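Local coordinates for mitochondrial association factor 1 (Toxoplasma gondii, PDB 6BXS), which belongs to the mitochondrial association factor family, whose locus is required for manipulating host mitochondria, and has a macro-domain fold of a kind that binds ADP-ribose in relatives, at residues T34-V48 / E207-L219. Residues are numbered along the deposited sequence; the frame is centred on the assembly and turned at random.
Sequences TPLYDPSPSKRVATV and EVKPVEAIRLPLL. With SO4 (sulfate ion), chain E.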
loop_
_atom_site.group_PDB
_atom_site.type_symbol
_atom_site.label_atom_id
_atom_site.label_comp_id
_atom_site.label_asym_id
_atom_site.label_seq_id
_atom_site.Cartn_x
_atom_site.Cartn_y
_atom_site.Cartn_z
ATOM N N THR A 34 -9.083 -4.630 9.841
ATOM C CA THR A 34 -9.898 -4.703 8.631
ATOM C C THR A 34 -9.442 -5.850 7.730
ATOM O O THR A 34 -8.241 -6.053 7.554
ATOM C CB THR A 34 -9.829 -3.379 7.847
ATOM O OG1 THR A 34 -10.130 -2.291 8.729
ATOM C CG2 THR A 34 -10.807 -3.382 6.674
ATOM N N PRO A 35 -10.395 -6.608 7.155
ATOM C CA PRO A 35 -9.978 -7.665 6.226
ATOM C C PRO A 35 -9.247 -7.098 5.014
ATOM O O PRO A 35 -9.604 -6.023 4.527
ATOM C CB PRO A 35 -11.303 -8.323 5.813
ATOM C CG PRO A 35 -12.270 -7.959 6.888
ATOM C CD PRO A 35 -11.855 -6.599 7.353
ATOM N N LEU A 36 -8.226 -7.810 4.547
ATOM C CA LEU A 36 -7.453 -7.382 3.388
ATOM C C LEU A 36 -8.344 -7.287 2.156
ATOM O O LEU A 36 -8.279 -6.314 1.405
ATOM C CB LEU A 36 -6.296 -8.348 3.128
ATOM C CG LEU A 36 -5.065 -8.222 4.032
ATOM C CD1 LEU A 36 -5.432 -8.212 5.504
ATOM C CD2 LEU A 36 -4.100 -9.359 3.739
ATOM N N TYR A 37 -9.181 -8.302 1.963
ATOM C CA TYR A 37 -10.075 -8.358 0.811
ATOM C C TYR A 37 -11.432 -8.920 1.210
ATOM O O TYR A 37 -11.525 -9.796 2.070
ATOM C CB TYR A 37 -9.465 -9.211 -0.303
ATOM C CG TYR A 37 -8.212 -8.623 -0.907
ATOM C CD1 TYR A 37 -6.964 -8.882 -0.357
ATOM C CD2 TYR A 37 -8.277 -7.810 -2.031
ATOM C CE1 TYR A 37 -5.815 -8.345 -0.907
ATOM C CE2 TYR A 37 -7.135 -7.268 -2.587
ATOM C CZ TYR A 37 -5.906 -7.540 -2.023
ATOM O OH TYR A 37 -4.764 -7.002 -2.572
ATOM N N ASP A 38 -12.482 -8.410 0.579
ATOM C CA ASP A 38 -13.836 -8.865 0.862
ATOM C C ASP A 38 -14.171 -10.062 -0.026
ATOM O O ASP A 38 -13.717 -10.129 -1.167
ATOM C CB ASP A 38 -14.838 -7.731 0.643
ATOM C CG ASP A 38 -14.512 -6.496 1.465
ATOM O OD1 ASP A 38 -13.983 -6.645 2.587
ATOM O OD2 ASP A 38 -14.779 -5.374 0.987
ATOM N N PRO A 39 -14.960 -11.017 0.495
ATOM C CA PRO A 39 -15.301 -12.211 -0.289
ATOM C C PRO A 39 -16.235 -11.922 -1.464
ATOM O O PRO A 39 -16.255 -12.690 -2.428
ATOM C CB PRO A 39 -15.988 -13.119 0.738
ATOM C CG PRO A 39 -16.509 -12.197 1.779
ATOM C CD PRO A 39 -15.529 -11.067 1.854
ATOM N N SER A 40 -16.993 -10.832 -1.378
ATOM C CA SER A 40 -17.937 -10.461 -2.427
ATOM C C SER A 40 -17.852 -8.968 -2.727
ATOM O O SER A 40 -18.747 -8.205 -2.368
ATOM C CB SER A 40 -19.364 -10.836 -2.023
ATOM O OG SER A 40 -19.494 -12.239 -1.871
ATOM N N PRO A 41 -16.765 -8.547 -3.390
ATOM C CA PRO A 41 -16.567 -7.134 -3.722
ATOM C C PRO A 41 -17.397 -6.696 -4.922
ATOM O O PRO A 41 -17.673 -7.510 -5.806
ATOM C CB PRO A 41 -15.074 -7.063 -4.037
ATOM C CG PRO A 41 -14.765 -8.407 -4.601
ATOM C CD PRO A 41 -15.658 -9.385 -3.882
ATOM N N SER A 42 -17.788 -5.427 -4.947
ATOM C CA SER A 42 -18.519 -4.866 -6.078
ATOM C C SER A 42 -17.563 -4.177 -7.047
ATOM O O SER A 42 -17.920 -3.900 -8.193
ATOM C CB SER A 42 -19.583 -3.882 -5.592
ATOM O OG SER A 42 -19.023 -2.914 -4.721
ATOM N N LYS A 43 -16.348 -3.904 -6.579
ATOM C CA LYS A 43 -15.333 -3.261 -7.403
ATOM C C LYS A 43 -13.952 -3.832 -7.100
ATOM O O LYS A 43 -13.771 -4.580 -6.136
ATOM C CB LYS A 43 -15.347 -1.748 -7.180
ATOM C CG LYS A 43 -14.925 -1.321 -5.787
ATOM C CD LYS A 43 -15.311 0.123 -5.498
ATOM C CE LYS A 43 -16.819 0.284 -5.382
ATOM N NZ LYS A 43 -17.197 1.526 -4.656
ATOM N N ARG A 44 -12.982 -3.476 -7.935
ATOM C CA ARG A 44 -11.635 -4.013 -7.817
ATOM C C ARG A 44 -10.797 -3.183 -6.850
ATOM O O ARG A 44 -10.273 -2.128 -7.209
ATOM C CB ARG A 44 -10.959 -4.064 -9.185
ATOM C CG ARG A 44 -11.807 -4.705 -10.280
ATOM C CD ARG A 44 -11.050 -4.755 -11.599
ATOM N NE ARG A 44 -9.671 -5.184 -11.388
ATOM C CZ ARG A 44 -9.288 -6.450 -11.255
ATOM N NH1 ARG A 44 -8.010 -6.731 -11.049
ATOM N NH2 ARG A 44 -10.172 -7.436 -11.330
ATOM N N VAL A 45 -10.681 -3.674 -5.620
ATOM C CA VAL A 45 -9.932 -2.988 -4.575
ATOM C C VAL A 45 -8.554 -3.619 -4.400
ATOM O O VAL A 45 -8.444 -4.817 -4.151
ATOM C CB VAL A 45 -10.678 -3.031 -3.229
ATOM C CG1 VAL A 45 -9.959 -2.177 -2.186
ATOM C CG2 VAL A 45 -12.117 -2.567 -3.401
ATOM N N ALA A 46 -7.511 -2.804 -4.537
ATOM C CA ALA A 46 -6.142 -3.252 -4.309
ATOM C C ALA A 46 -5.672 -2.802 -2.933
ATOM O O ALA A 46 -5.657 -1.611 -2.635
ATOM C CB ALA A 46 -5.217 -2.716 -5.389
ATOM N N THR A 47 -5.288 -3.758 -2.095
ATOM C CA THR A 47 -4.870 -3.450 -0.734
ATOM C C THR A 47 -3.357 -3.248 -0.670
ATOM O O THR A 47 -2.590 -3.992 -1.284
ATOM C CB THR A 47 -5.296 -4.560 0.238
ATOM O OG1 THR A 47 -6.715 -4.745 0.147
ATOM C CG2 THR A 47 -4.928 -4.195 1.668
ATOM N N VAL A 48 -2.943 -2.232 0.082
ATOM C CA VAL A 48 -1.540 -1.841 0.164
ATOM C C VAL A 48 -0.858 -2.474 1.371
ATOM O O VAL A 48 -1.177 -2.162 2.516
ATOM C CB VAL A 48 -1.394 -0.308 0.245
ATOM C CG1 VAL A 48 0.058 0.093 0.515
ATOM C CG2 VAL A 48 -1.895 0.340 -1.043
ATOM N N GLU A 207 -6.743 -1.815 -18.802
ATOM C CA GLU A 207 -7.994 -1.972 -19.545
ATOM C C GLU A 207 -8.764 -3.198 -19.069
ATOM O O GLU A 207 -9.992 -3.227 -19.125
ATOM C CB GLU A 207 -7.741 -2.096 -21.050
ATOM C CG GLU A 207 -7.168 -0.854 -21.708
ATOM C CD GLU A 207 -7.140 -0.962 -23.223
ATOM O OE1 GLU A 207 -6.609 -0.038 -23.874
ATOM O OE2 GLU A 207 -7.649 -1.969 -23.765
ATOM N N VAL A 208 -8.033 -4.210 -18.612
ATOM C CA VAL A 208 -8.635 -5.482 -18.227
ATOM C C VAL A 208 -8.817 -5.579 -16.718
ATOM O O VAL A 208 -9.855 -6.034 -16.236
ATOM C CB VAL A 208 -7.777 -6.674 -18.695
ATOM C CG1 VAL A 208 -8.521 -7.987 -18.469
ATOM C CG2 VAL A 208 -7.400 -6.519 -20.162
ATOM N N LYS A 209 -7.796 -5.153 -15.982
ATOM C CA LYS A 209 -7.781 -5.291 -14.532
ATOM C C LYS A 209 -7.385 -3.983 -13.859
ATOM O O LYS A 209 -6.325 -3.887 -13.241
ATOM C CB LYS A 209 -6.831 -6.415 -14.126
ATOM C CG LYS A 209 -7.285 -7.773 -14.633
ATOM C CD LYS A 209 -6.652 -8.915 -13.868
ATOM C CE LYS A 209 -7.344 -10.232 -14.196
ATOM N NZ LYS A 209 -8.761 -10.249 -13.727
ATOM N N PRO A 210 -8.251 -2.969 -13.973
ATOM C CA PRO A 210 -7.995 -1.660 -13.366
ATOM C C PRO A 210 -8.096 -1.690 -11.849
ATOM O O PRO A 210 -8.839 -2.501 -11.293
ATOM C CB PRO A 210 -9.096 -0.780 -13.959
ATOM C CG PRO A 210 -10.204 -1.724 -14.248
ATOM C CD PRO A 210 -9.547 -3.005 -14.670
ATOM N N VAL A 211 -7.349 -0.810 -11.192
ATOM C CA VAL A 211 -7.509 -0.595 -9.762
ATOM C C VAL A 211 -8.542 0.505 -9.567
ATOM O O VAL A 211 -8.298 1.665 -9.903
ATOM C CB VAL A 211 -6.190 -0.201 -9.085
ATOM C CG1 VAL A 211 -6.392 -0.039 -7.584
ATOM C CG2 VAL A 211 -5.116 -1.243 -9.372
ATOM N N GLU A 212 -9.697 0.134 -9.027
ATOM C CA GLU A 212 -10.814 1.059 -8.888
ATOM C C GLU A 212 -10.846 1.660 -7.487
ATOM O O GLU A 212 -11.479 2.688 -7.255
ATOM C CB GLU A 212 -12.126 0.342 -9.207
ATOM C CG GLU A 212 -12.046 -0.485 -10.487
ATOM C CD GLU A 212 -13.361 -1.132 -10.869
ATOM O OE1 GLU A 212 -13.833 -0.896 -12.001
ATOM O OE2 GLU A 212 -13.914 -1.892 -10.048
ATOM N N ALA A 213 -10.149 1.015 -6.558
ATOM C CA ALA A 213 -10.003 1.542 -5.209
ATOM C C ALA A 213 -8.735 0.990 -4.578
ATOM O O ALA A 213 -8.260 -0.077 -4.969
ATOM C CB ALA A 213 -11.214 1.191 -4.367
ATOM N N ILE A 214 -8.181 1.726 -3.619
ATOM C CA ILE A 214 -7.052 1.233 -2.842
ATOM C C ILE A 214 -7.374 1.244 -1.350
ATOM O O ILE A 214 -7.866 2.238 -0.812
ATOM C CB ILE A 214 -5.765 2.049 -3.103
ATOM C CG1 ILE A 214 -6.045 3.551 -3.054
ATOM C CG2 ILE A 214 -5.177 1.667 -4.455
ATOM C CD1 ILE A 214 -4.789 4.403 -3.145
ATOM N N ARG A 215 -7.103 0.115 -0.702
ATOM C CA ARG A 215 -7.330 -0.046 0.728
ATOM C C ARG A 215 -6.011 0.109 1.477
ATOM O O ARG A 215 -5.106 -0.715 1.333
ATOM C CB ARG A 215 -7.963 -1.411 1.012
ATOM C CG ARG A 215 -8.269 -1.682 2.475
ATOM C CD ARG A 215 -9.169 -2.903 2.625
ATOM N NE ARG A 215 -10.467 -2.707 1.980
ATOM C CZ ARG A 215 -11.427 -3.625 1.921
ATOM N NH1 ARG A 215 -11.251 -4.821 2.469
ATOM N NH2 ARG A 215 -12.571 -3.348 1.310
ATOM N N LEU A 216 -5.915 1.169 2.275
ATOM C CA LEU A 216 -4.661 1.558 2.912
ATOM C C LEU A 216 -4.654 1.303 4.416
ATOM O O LEU A 216 -5.669 1.503 5.083
ATOM C CB LEU A 216 -4.388 3.045 2.668
ATOM C CG LEU A 216 -4.292 3.499 1.213
ATOM C CD1 LEU A 216 -4.425 5.007 1.111
ATOM C CD2 LEU A 216 -2.979 3.040 0.622
ATOM N N PRO A 217 -3.507 0.864 4.958
ATOM C CA PRO A 217 -3.319 0.938 6.407
ATOM C C PRO A 217 -2.802 2.320 6.785
ATOM O O PRO A 217 -2.551 3.127 5.888
ATOM C CB PRO A 217 -2.271 -0.138 6.675
ATOM C CG PRO A 217 -1.428 -0.108 5.447
ATOM C CD PRO A 217 -2.373 0.184 4.303
ATOM N N LEU A 218 -2.648 2.596 8.074
ATOM C CA LEU A 218 -1.918 3.784 8.494
ATOM C C LEU A 218 -0.429 3.468 8.424
ATOM O O LEU A 218 0.129 2.853 9.332
ATOM C CB LEU A 218 -2.314 4.219 9.902
ATOM C CG LEU A 218 -1.573 5.457 10.420
ATOM C CD1 LEU A 218 -2.042 6.717 9.702
ATOM C CD2 LEU A 218 -1.741 5.589 11.924
ATOM N N LEU A 219 0.204 3.882 7.332
ATOM C CA LEU A 219 1.606 3.570 7.091
ATOM C C LEU A 219 2.507 4.178 8.159
ATOM O O LEU A 219 2.254 5.278 8.650
ATOM C CB LEU A 219 2.021 4.059 5.703
ATOM C CG LEU A 219 1.371 3.301 4.545
ATOM C CD1 LEU A 219 1.460 4.101 3.259
ATOM C CD2 LEU A 219 2.020 1.937 4.372
HETATM S S SO4 E . -8.589 -11.591 4.627
HETATM O O1 SO4 E . -7.674 -12.671 4.263
HETATM O O2 SO4 E . -7.899 -10.649 5.503
HETATM O O3 SO4 E . -9.750 -12.140 5.324
HETATM O O4 SO4 E . -9.032 -10.904 3.417
#
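Chi1 of -179° sends the Arg215 chain out across Val45 and Thr47, and a bend at chi3 turns its guanidinium to Asp38, in the loop that precedes strand 45-50. The grip is end-on: Arg215 NH2 lies 3.0 Å from Asp38 OD2 in a nearly straight bond, while Arg215 NH1 makes the longer one to Asp38 OD1. Both carboxylate oxygens are met from above their plane, the two flat groups being turned 46° apart. Arg215 NH1 also donates to Pro35 O at 2.9 Å, and NE to Gln255, which fixes the group's rotation. Arg44, bent at chi3 (44°), crosses Pro210 at about a right angle; Arg44 NE reaches Pro210 O at 2.8 Å, NH2 bonds to Glu162 O, and Asp165 pairs with both Arg44 and Lys209. Glu212, extended beyond CG, accepts from Arg44 N through OE2 (2.8 Å) on its anti side. Arg44 O takes both Glu212 N and Ala213 N where the ladder starts; then Ala46 N donates to Ala213 O, Ala46 O accepts from Arg215 N, and Val48 N donates to Arg215 O. The amides of Leu36 and Tyr37 bind a sulfate, probably from the crystallisation liquor, together with Arg29, Thr69 and His159. Strands 45-50 and 213-216 form the parallel pair at the middle of the macro-domain sheet.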